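Local coordinates for SRPBCC family protein (Bacillus thuringiensis serovar konkukian, PDB 3F08), which is of unknown function but, as a member of the SRPBCC (Bet v 1-like) superfamily, probably binds a hydrophobic ligand in a cavity between sheet and helix, at residues 46-59 and 69-81. The protein carries 5 engineered substitutions. Numbering follows the deposited sequence.
Sequences RHLANPDGETIIER and YYTYSIMNAPFPV. Engineered in segment 46-59: Glu54 (natural residue Asp).
Arg59 and Ser73 form a hydrogen-bonded antiparallel pair, Arg59 N reaching Ser73 O and Ser73 N reaching Arg59 O, each at 2.9 Å. Further along, Ile57 N donates to Asn76 O, while Ile57 O accepts from both Met75 N (2.8 Å) and Asn76 N (3.1 Å). Two residues thus face Ile57, a classic beta bulge that shifts the register by one just where the chain turns a corner at Met75.

On the face of Glu58 and Tyr72, polar groups converge on buried Arg46. Its NE and NH2 both bond to Glu58 OE1, a side-on salt bridge on one carboxylate oxygen, and NH1 makes a nearly straight bond (169°) to Tyr70 OH, in the guanidinium plane; a water links NH2 to the same hydroxyl. These partners hold the guanidinium tilted against Tyr72, with NH2 over the ring centre and CZ 4.6 Å from the centroid in a cation-pi contact. Glu58 runs alongside Tyr72, its carboxylate 19° from the ring plane and OE1 over the ring near CE1.

Beyond the bulge the contact turns apolar: Ile56 CD1 meets Phe79 CZ at 4.2 Å. On the other face, with CG anti to the backbone N (chi1 163°) and the chain bent at chi3, Arg59 brings the edge of its guanidinium to selenomethionine Met75, NH1 3.2 Å from CE; Arg59 NH2 forms a salt bridge with Glu41.

Arg46 NH1 also bonds to Phe24 O. The contact joins hairpin strands 55-64 and 69-74 in the antiparallel sheet of the Bet v 1-like helix-grip fold, between strands 45-49 and 81-92.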
loop_
_atom_site.group_PDB
_atom_site.type_symbol
_atom_site.label_atom_id
_atom_site.label_comp_id
_atom_site.label_asym_id
_atom_site.label_seq_id
_atom_site.Cartn_x
_atom_site.Cartn_y
_atom_site.Cartn_z
ATOM N N ARG B 46 9.559 -3.575 0.828
ATOM C CA ARG B 46 9.937 -4.566 -0.162
ATOM C C ARG B 46 11.443 -4.760 -0.182
ATOM O O ARG B 46 12.213 -3.801 -0.104
ATOM C CB ARG B 46 9.420 -4.186 -1.565
ATOM C CG ARG B 46 10.017 -2.932 -2.180
ATOM C CD ARG B 46 9.324 -2.616 -3.502
ATOM N NE ARG B 46 9.830 -1.391 -4.126
ATOM C CZ ARG B 46 9.272 -0.804 -5.182
ATOM N NH1 ARG B 46 8.184 -1.328 -5.742
ATOM N NH2 ARG B 46 9.796 0.311 -5.681
ATOM N N HIS B 47 11.851 -6.021 -0.255
ATOM C CA HIS B 47 13.258 -6.384 -0.300
ATOM C C HIS B 47 13.539 -6.824 -1.719
ATOM O O HIS B 47 13.045 -7.858 -2.167
ATOM C CB HIS B 47 13.557 -7.531 0.668
ATOM C CG HIS B 47 13.520 -7.127 2.108
ATOM N ND1 HIS B 47 12.374 -6.676 2.727
ATOM C CD2 HIS B 47 14.495 -7.088 3.047
ATOM C CE1 HIS B 47 12.643 -6.377 3.985
ATOM N NE2 HIS B 47 13.924 -6.618 4.205
ATOM N N LEU B 48 14.331 -6.028 -2.423
ATOM C CA LEU B 48 14.671 -6.309 -3.807
ATOM C C LEU B 48 16.067 -6.884 -3.921
ATOM O O LEU B 48 17.029 -6.315 -3.405
ATOM C CB LEU B 48 14.594 -5.021 -4.622
ATOM C CG LEU B 48 13.339 -4.185 -4.379
ATOM C CD1 LEU B 48 13.485 -2.838 -5.076
ATOM C CD2 LEU B 48 12.115 -4.945 -4.868
ATOM N N ALA B 49 16.186 -8.015 -4.600
ATOM C CA ALA B 49 17.491 -8.627 -4.777
ATOM C C ALA B 49 17.934 -8.487 -6.225
ATOM O O ALA B 49 17.156 -8.748 -7.136
ATOM C CB ALA B 49 17.433 -10.096 -4.389
ATOM N N ASN B 50 19.171 -8.050 -6.440
ATOM C CA ASN B 50 19.685 -7.938 -7.799
ATOM C C ASN B 50 20.423 -9.252 -8.048
ATOM O O ASN B 50 20.589 -10.048 -7.127
ATOM C CB ASN B 50 20.632 -6.737 -7.935
ATOM C CG ASN B 50 21.855 -6.842 -7.043
ATOM O OD1 ASN B 50 22.695 -5.939 -7.019
ATOM N ND2 ASN B 50 21.965 -7.939 -6.306
ATOM N N PRO B 51 20.868 -9.506 -9.290
ATOM C CA PRO B 51 21.577 -10.765 -9.544
ATOM C C PRO B 51 22.716 -11.071 -8.563
ATOM O O PRO B 51 22.943 -12.234 -8.238
ATOM C CB PRO B 51 22.063 -10.593 -10.979
ATOM C CG PRO B 51 20.951 -9.816 -11.597
ATOM C CD PRO B 51 20.673 -8.759 -10.546
ATOM N N ASP B 52 23.413 -10.030 -8.103
ATOM C CA ASP B 52 24.525 -10.163 -7.154
ATOM C C ASP B 52 24.139 -10.912 -5.894
ATOM O O ASP B 52 24.942 -11.636 -5.308
ATOM C CB ASP B 52 25.020 -8.789 -6.682
ATOM C CG ASP B 52 25.980 -8.148 -7.637
ATOM O OD1 ASP B 52 26.866 -8.860 -8.160
ATOM O OD2 ASP B 52 25.867 -6.920 -7.846
ATOM N N GLY B 53 22.905 -10.693 -5.466
ATOM C CA GLY B 53 22.426 -11.284 -4.235
ATOM C C GLY B 53 22.295 -10.127 -3.257
ATOM O O GLY B 53 21.773 -10.277 -2.154
ATOM N N GLU B 54 22.784 -8.958 -3.664
ATOM C CA GLU B 54 22.693 -7.775 -2.821
ATOM C C GLU B 54 21.229 -7.359 -2.792
ATOM O O GLU B 54 20.556 -7.348 -3.824
ATOM C CB GLU B 54 23.544 -6.637 -3.382
ATOM C CG GLU B 54 23.687 -5.484 -2.407
ATOM C CD GLU B 54 24.540 -4.364 -2.953
ATOM O OE1 GLU B 54 25.684 -4.642 -3.370
ATOM O OE2 GLU B 54 24.066 -3.208 -2.961
ATOM N N THR B 55 20.736 -7.006 -1.614
ATOM C CA THR B 55 19.341 -6.647 -1.485
ATOM C C THR B 55 19.088 -5.191 -1.113
ATOM O O THR B 55 19.729 -4.638 -0.221
ATOM C CB THR B 55 18.661 -7.579 -0.462
ATOM O OG1 THR B 55 18.891 -8.939 -0.853
ATOM C CG2 THR B 55 17.157 -7.334 -0.411
ATOM N N ILE B 56 18.154 -4.577 -1.833
ATOM C CA ILE B 56 17.768 -3.192 -1.610
ATOM C C ILE B 56 16.450 -3.212 -0.846
ATOM O O ILE B 56 15.580 -4.041 -1.119
ATOM C CB ILE B 56 17.565 -2.456 -2.951
ATOM C CG1 ILE B 56 18.909 -2.295 -3.663
ATOM C CG2 ILE B 56 16.920 -1.105 -2.720
ATOM C CD1 ILE B 56 18.791 -1.611 -5.016
ATOM N N ILE B 57 16.298 -2.306 0.109
ATOM C CA ILE B 57 15.084 -2.253 0.902
ATOM C C ILE B 57 14.388 -0.913 0.689
ATOM O O ILE B 57 14.988 0.147 0.881
ATOM C CB ILE B 57 15.407 -2.448 2.394
ATOM C CG1 ILE B 57 16.138 -3.785 2.587
ATOM C CG2 ILE B 57 14.132 -2.435 3.213
ATOM C CD1 ILE B 57 16.485 -4.100 4.044
ATOM N N GLU B 58 13.126 -0.964 0.281
ATOM C CA GLU B 58 12.373 0.255 0.030
ATOM C C GLU B 58 11.073 0.256 0.820
ATOM O O GLU B 58 10.459 -0.786 1.040
ATOM C CB GLU B 58 12.100 0.392 -1.468
ATOM C CG GLU B 58 13.353 0.190 -2.307
ATOM C CD GLU B 58 13.139 0.440 -3.784
ATOM O OE1 GLU B 58 12.021 0.189 -4.287
ATOM O OE2 GLU B 58 14.107 0.870 -4.454
ATOM N N ARG B 59 10.655 1.444 1.231
ATOM C CA ARG B 59 9.456 1.594 2.030
ATOM C C ARG B 59 8.295 2.231 1.270
ATOM O O ARG B 59 8.476 3.237 0.578
ATOM C CB ARG B 59 9.811 2.418 3.270
ATOM C CG ARG B 59 8.638 2.997 4.003
ATOM C CD ARG B 59 8.943 3.168 5.478
ATOM N NE ARG B 59 7.932 2.432 6.209
ATOM C CZ ARG B 59 8.176 1.450 7.065
ATOM N NH1 ARG B 59 9.418 1.073 7.330
ATOM N NH2 ARG B 59 7.157 0.829 7.633
ATOM N N TYR B 69 -0.899 5.222 -8.741
ATOM C CA TYR B 69 0.467 5.598 -8.424
ATOM C C TYR B 69 0.829 5.128 -7.023
ATOM O O TYR B 69 -0.052 4.844 -6.207
ATOM C CB TYR B 69 0.647 7.121 -8.527
ATOM C CG TYR B 69 0.106 7.914 -7.355
ATOM C CD1 TYR B 69 0.879 8.124 -6.217
ATOM C CD2 TYR B 69 -1.168 8.476 -7.396
ATOM C CE1 TYR B 69 0.402 8.881 -5.146
ATOM C CE2 TYR B 69 -1.659 9.237 -6.334
ATOM C CZ TYR B 69 -0.868 9.437 -5.213
ATOM O OH TYR B 69 -1.336 10.204 -4.169
ATOM N N TYR B 70 2.127 4.992 -6.775
ATOM C CA TYR B 70 2.613 4.657 -5.449
ATOM C C TYR B 70 3.914 5.410 -5.274
ATOM O O TYR B 70 4.605 5.717 -6.249
ATOM C CB TYR B 70 2.760 3.137 -5.212
ATOM C CG TYR B 70 3.829 2.374 -5.962
ATOM C CD1 TYR B 70 5.184 2.509 -5.648
ATOM C CD2 TYR B 70 3.469 1.434 -6.924
ATOM C CE1 TYR B 70 6.156 1.709 -6.280
ATOM C CE2 TYR B 70 4.414 0.642 -7.552
ATOM C CZ TYR B 70 5.752 0.777 -7.231
ATOM O OH TYR B 70 6.664 -0.035 -7.861
ATOM N N THR B 71 4.204 5.759 -4.029
ATOM C CA THR B 71 5.390 6.521 -3.696
ATOM C C THR B 71 6.182 5.720 -2.690
ATOM O O THR B 71 5.617 5.156 -1.756
ATOM C CB THR B 71 4.997 7.879 -3.075
ATOM O OG1 THR B 71 4.179 8.601 -4.005
ATOM C CG2 THR B 71 6.240 8.706 -2.719
ATOM N N TYR B 72 7.492 5.672 -2.878
ATOM C CA TYR B 72 8.330 4.921 -1.973
ATOM C C TYR B 72 9.594 5.676 -1.619
ATOM O O TYR B 72 10.003 6.611 -2.319
ATOM C CB TYR B 72 8.685 3.574 -2.596
ATOM C CG TYR B 72 9.495 3.675 -3.867
ATOM C CD1 TYR B 72 10.889 3.688 -3.833
ATOM C CD2 TYR B 72 8.867 3.728 -5.110
ATOM C CE1 TYR B 72 11.641 3.743 -5.013
ATOM C CE2 TYR B 72 9.605 3.786 -6.294
ATOM C CZ TYR B 72 10.991 3.791 -6.238
ATOM O OH TYR B 72 11.711 3.844 -7.413
ATOM N N SER B 73 10.203 5.261 -0.517
ATOM C CA SER B 73 11.433 5.861 -0.042
ATOM C C SER B 73 12.457 4.742 0.030
ATOM O O SER B 73 12.107 3.568 -0.045
ATOM C CB SER B 73 11.213 6.497 1.338
ATOM O OG SER B 73 10.715 5.559 2.279
ATOM N N ILE B 74 13.726 5.093 0.161
ATOM C CA ILE B 74 14.748 4.068 0.240
ATOM C C ILE B 74 15.261 3.913 1.660
ATOM O O ILE B 74 15.658 4.879 2.305
ATOM C CB ILE B 74 15.911 4.365 -0.724
ATOM C CG1 ILE B 74 15.524 3.910 -2.139
ATOM C CG2 ILE B 74 17.178 3.669 -0.249
ATOM C CD1 ILE B 74 16.605 4.124 -3.178
HETATM N N MSE B 75 15.241 2.675 2.138
HETATM C CA MSE B 75 15.692 2.357 3.483
HETATM C C MSE B 75 17.143 1.877 3.454
HETATM O O MSE B 75 17.949 2.265 4.301
HETATM C CB MSE B 75 14.776 1.280 4.065
HETATM C CG MSE B 75 14.683 1.260 5.577
HETATM SE SE MSE B 75 12.898 0.718 6.108
HETATM C CE MSE B 75 12.149 2.459 6.536
ATOM N N ASN B 76 17.466 1.045 2.466
ATOM C CA ASN B 76 18.808 0.494 2.304
ATOM C C ASN B 76 19.180 0.358 0.828
ATOM O O ASN B 76 18.601 -0.462 0.112
ATOM C CB ASN B 76 18.898 -0.876 2.984
ATOM C CG ASN B 76 18.946 -0.773 4.500
ATOM O OD1 ASN B 76 19.988 -0.461 5.079
ATOM N ND2 ASN B 76 17.813 -1.020 5.149
ATOM N N ALA B 77 20.139 1.167 0.377
ATOM C CA ALA B 77 20.576 1.125 -1.016
ATOM C C ALA B 77 21.962 1.728 -1.228
ATOM O O ALA B 77 22.426 2.554 -0.441
ATOM C CB ALA B 77 19.569 1.840 -1.900
ATOM N N PRO B 78 22.640 1.319 -2.313
ATOM C CA PRO B 78 23.981 1.814 -2.636
ATOM C C PRO B 78 24.005 3.051 -3.530
ATOM O O PRO B 78 24.918 3.215 -4.332
ATOM C CB PRO B 78 24.623 0.612 -3.316
ATOM C CG PRO B 78 23.481 0.101 -4.137
ATOM C CD PRO B 78 22.297 0.166 -3.168
ATOM N N PHE B 79 23.005 3.917 -3.399
ATOM C CA PHE B 79 22.961 5.124 -4.220
ATOM C C PHE B 79 23.377 6.332 -3.393
ATOM O O PHE B 79 22.966 6.472 -2.242
ATOM C CB PHE B 79 21.556 5.320 -4.784
ATOM C CG PHE B 79 21.043 4.130 -5.540
ATOM C CD1 PHE B 79 21.816 3.541 -6.546
ATOM C CD2 PHE B 79 19.798 3.581 -5.241
ATOM C CE1 PHE B 79 21.355 2.416 -7.243
ATOM C CE2 PHE B 79 19.323 2.458 -5.931
ATOM C CZ PHE B 79 20.104 1.872 -6.934
ATOM N N PRO B 80 24.203 7.225 -3.970
ATOM C CA PRO B 80 24.682 8.426 -3.275
ATOM C C PRO B 80 23.638 9.517 -3.080
ATOM O O PRO B 80 23.831 10.653 -3.490
ATOM C CB PRO B 80 25.839 8.885 -4.150
ATOM C CG PRO B 80 25.362 8.528 -5.526
ATOM C CD PRO B 80 24.798 7.132 -5.317
ATOM N N VAL B 81 22.533 9.173 -2.436
ATOM C CA VAL B 81 21.476 10.137 -2.193
ATOM C C VAL B 81 20.811 9.849 -0.867
ATOM O O VAL B 81 20.835 8.720 -0.383
ATOM C CB VAL B 81 20.383 10.088 -3.288
ATOM C CG1 VAL B 81 20.967 10.504 -4.636
ATOM C CG2 VAL B 81 19.793 8.683 -3.365
HETATM O O HOH W 1 9.056 1.401 -8.520
#